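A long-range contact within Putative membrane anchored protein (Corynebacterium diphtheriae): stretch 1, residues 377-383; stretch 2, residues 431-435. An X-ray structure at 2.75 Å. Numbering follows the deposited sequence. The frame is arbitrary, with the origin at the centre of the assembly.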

# COMPACT_ATOMS: atom_id res chain seq x y z
N TYR B 377 -17.08 -1.05 52.12
CA TYR B 377 -16.82 -1.61 50.79
C TYR B 377 -18.12 -1.56 50.05
O TYR B 377 -19.15 -1.95 50.60
N TYR B 378 -18.10 -1.07 48.81
CA TYR B 378 -19.35 -0.87 48.07
C TYR B 378 -19.68 -2.02 47.13
O TYR B 378 -18.89 -2.37 46.28
N ASP B 379 -20.89 -2.55 47.26
CA ASP B 379 -21.41 -3.65 46.45
C ASP B 379 -21.68 -3.15 45.03
O ASP B 379 -22.53 -2.25 44.85
N PRO B 380 -20.99 -3.70 44.02
CA PRO B 380 -21.21 -3.28 42.65
C PRO B 380 -22.53 -3.78 42.11
O PRO B 380 -22.99 -3.33 41.07
N GLU B 381 -23.14 -4.73 42.81
CA GLU B 381 -24.47 -5.21 42.45
C GLU B 381 -24.60 -5.54 40.97
O GLU B 381 -25.48 -5.00 40.26
N TRP B 382 -23.72 -6.45 40.53
CA TRP B 382 -23.63 -6.91 39.16
C TRP B 382 -24.86 -7.68 38.78
O TRP B 382 -25.15 -7.78 37.61
N LYS B 383 -25.57 -8.23 39.76
CA LYS B 383 -26.71 -9.08 39.51
C LYS B 383 -27.85 -8.27 38.93
O LYS B 383 -28.87 -8.82 38.52
N MSE B 431 -11.73 -5.93 31.34
CA MSE B 431 -11.67 -5.43 32.73
C MSE B 431 -13.08 -5.10 33.18
O MSE B 431 -13.83 -4.43 32.45
N GLY B 432 -13.43 -5.59 34.36
CA GLY B 432 -14.65 -5.17 35.06
C GLY B 432 -14.29 -3.93 35.87
O GLY B 432 -13.22 -3.89 36.48
N VAL B 433 -15.14 -2.89 35.84
CA VAL B 433 -14.87 -1.71 36.66
C VAL B 433 -16.12 -1.22 37.34
O VAL B 433 -17.21 -1.29 36.78
N TYR B 434 -15.96 -0.71 38.55
CA TYR B 434 -17.04 -0.06 39.26
C TYR B 434 -16.32 1.13 39.86
O TYR B 434 -15.38 0.93 40.67
N LYS B 435 -16.72 2.34 39.45
CA LYS B 435 -15.98 3.56 39.76
C LYS B 435 -16.87 4.77 39.67
O LYS B 435 -17.99 4.67 39.14

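Read along the strand from 431 to 435, this contact follows the alternation expected of an extended chain: Gly432 and Tyr434 face stretch 1, and Val433 between them points away. Stretch 1 is loop or turn as far as Glu381 and 3-10 at Trp382 and Lys383. No hydrogen bond crosses between the two stretches, so the fit rests on apolar and aromatic packing, with 239 Å² buried in total.

Met431, a selenomethionine, opens the stretch out of reach of stretch 1. Its chi angles are all t, an extended side chain that is buried but makes no contact here.

Gly432 is the first position to face stretch 1. It has no side chain, but a CB built on its backbone would point toward stretch 1 and would lie 3.8 Å from CZ2 of Trp382. The indole of Trp382 lies on this side: CH2 of Trp382 comes to 4.4 Å from CA of Gly432, a loose contact that approaches the ring obliquely. Trp382 starts with its CA-to-CB bond sideways to the strand, and chi1 of -71° (m) with chi2 of 109° brings the six-membered end of the indole nearer. Its NE1 is hydrogen-bonded elsewhere in the structure, and the six-membered end packs here.

Val433 sends its CA-to-CB bond away from stretch 1, with chi1 in m, and its side chain makes no contact there. The residue contributes through its backbone: O of Val433 lies 3.8 Å from CH2 of Trp382, again at an oblique angle to the ring, so the tryptophan packs against main chain at two successive residues.

Tyr434 is the centre of the contact, with 90 Å² covered by stretch 1, more than any other residue here. Its CA-to-CB bond points toward stretch 1, and chi1 of 172° (t) with chi2 of 39° lays the ring along the backbone of residues 378-380. Pro380 covers one face: its CA sits 3.9 Å from the centroid of the Tyr434 ring, 23° off the normal, in a CH-pi contact, while its CB approaches CD2 of Tyr434 to 3.6 Å. The proline ring, C-gamma endo, is buried. At the ring's edge, O of Tyr378 lies 3.6 Å from CE2 of Tyr434, and CB of Tyr378 is 3.8 Å from the same CE2. Tyr378 begins toward the strand, but with chi1 of -56° (m) its aromatic end leads away, so CB supplies its closest side-chain approach. The hydroxyl OH of Tyr434 passes 3.9 Å from O of Asp379, too far to count as a polar link.

Asp379 turns its CA-to-CB bond away from the strand and serves stretch 1 itself: with chi1 in t, its OD1 accepts a hydrogen bond from N of Glu381 at 2.8 Å, bridging over the proline that packs on Tyr434.

Lys435 ends the stretch beyond the reach of stretch 1, with NZ hydrogen-bonded elsewhere. The rule is economical: one strand tyrosine pointing toward stretch 1, a proline over its face, and a tryptophan beside a glycine.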

# COMPACT_ATOMS: atom_id res chain seq x y z
CB TYR B 377 -16.31 -3.05 50.84
CG TYR B 377 -14.89 -3.15 51.34
CD1 TYR B 377 -14.63 -3.24 52.70
CD2 TYR B 377 -13.80 -3.15 50.47
CE1 TYR B 377 -13.36 -3.32 53.20
CE2 TYR B 377 -12.49 -3.24 50.98
CZ TYR B 377 -12.29 -3.32 52.36
OH TYR B 377 -11.06 -3.42 52.96
CB TYR B 378 -19.34 0.44 47.27
CG TYR B 378 -19.08 1.73 48.04
CD1 TYR B 378 -19.52 1.90 49.34
CD2 TYR B 378 -18.42 2.79 47.42
CE1 TYR B 378 -19.29 3.06 50.02
CE2 TYR B 378 -18.20 3.99 48.09
CZ TYR B 378 -18.63 4.10 49.39
OH TYR B 378 -18.39 5.27 50.06
CB ASP B 379 -22.71 -4.15 47.11
CG ASP B 379 -23.23 -5.46 46.56
OD1 ASP B 379 -22.89 -5.84 45.42
OD2 ASP B 379 -24.02 -6.13 47.27
CB PRO B 380 -20.08 -3.96 41.90
CG PRO B 380 -19.84 -5.16 42.65
CD PRO B 380 -19.95 -4.73 44.08
CB GLU B 381 -25.53 -4.22 42.88
CG GLU B 381 -25.79 -4.27 44.37
CD GLU B 381 -26.74 -3.19 44.84
OE1 GLU B 381 -27.03 -2.24 44.07
OE2 GLU B 381 -27.19 -3.28 46.00
CB TRP B 382 -22.44 -7.85 38.98
CG TRP B 382 -21.07 -7.22 39.04
CD1 TRP B 382 -20.16 -7.37 40.03
CD2 TRP B 382 -20.48 -6.36 38.07
NE1 TRP B 382 -19.04 -6.65 39.75
CE2 TRP B 382 -19.20 -6.03 38.54
CE3 TRP B 382 -20.92 -5.84 36.84
CZ2 TRP B 382 -18.32 -5.20 37.82
CZ3 TRP B 382 -20.06 -5.02 36.13
CH2 TRP B 382 -18.77 -4.71 36.62
CB LYS B 383 -27.16 -9.79 40.79
CG LYS B 383 -28.03 -8.93 41.71
CD LYS B 383 -27.83 -9.20 43.19
CE LYS B 383 -28.63 -8.20 44.02
NZ LYS B 383 -28.51 -8.40 45.51
CB MSE B 431 -10.81 -4.18 32.86
CG MSE B 431 -10.27 -3.93 34.29
SE MSE B 431 -9.18 -2.32 34.31
CE MSE B 431 -8.11 -2.71 35.84
CB VAL B 433 -14.28 -0.56 35.85
CG1 VAL B 433 -13.02 -0.98 35.24
CG2 VAL B 433 -15.22 -0.18 34.73
CB TYR B 434 -17.61 -0.98 40.34
CG TYR B 434 -18.60 -0.37 41.28
CD1 TYR B 434 -19.57 0.55 40.82
CD2 TYR B 434 -18.61 -0.71 42.64
CE1 TYR B 434 -20.49 1.13 41.70
CE2 TYR B 434 -19.55 -0.14 43.53
CZ TYR B 434 -20.47 0.77 43.04
OH TYR B 434 -21.38 1.31 43.88
CB LYS B 435 -14.82 3.73 38.78
CG LYS B 435 -15.23 4.03 37.34
CD LYS B 435 -14.08 3.81 36.39
CE LYS B 435 -14.45 4.30 35.01
NZ LYS B 435 -13.28 4.27 34.08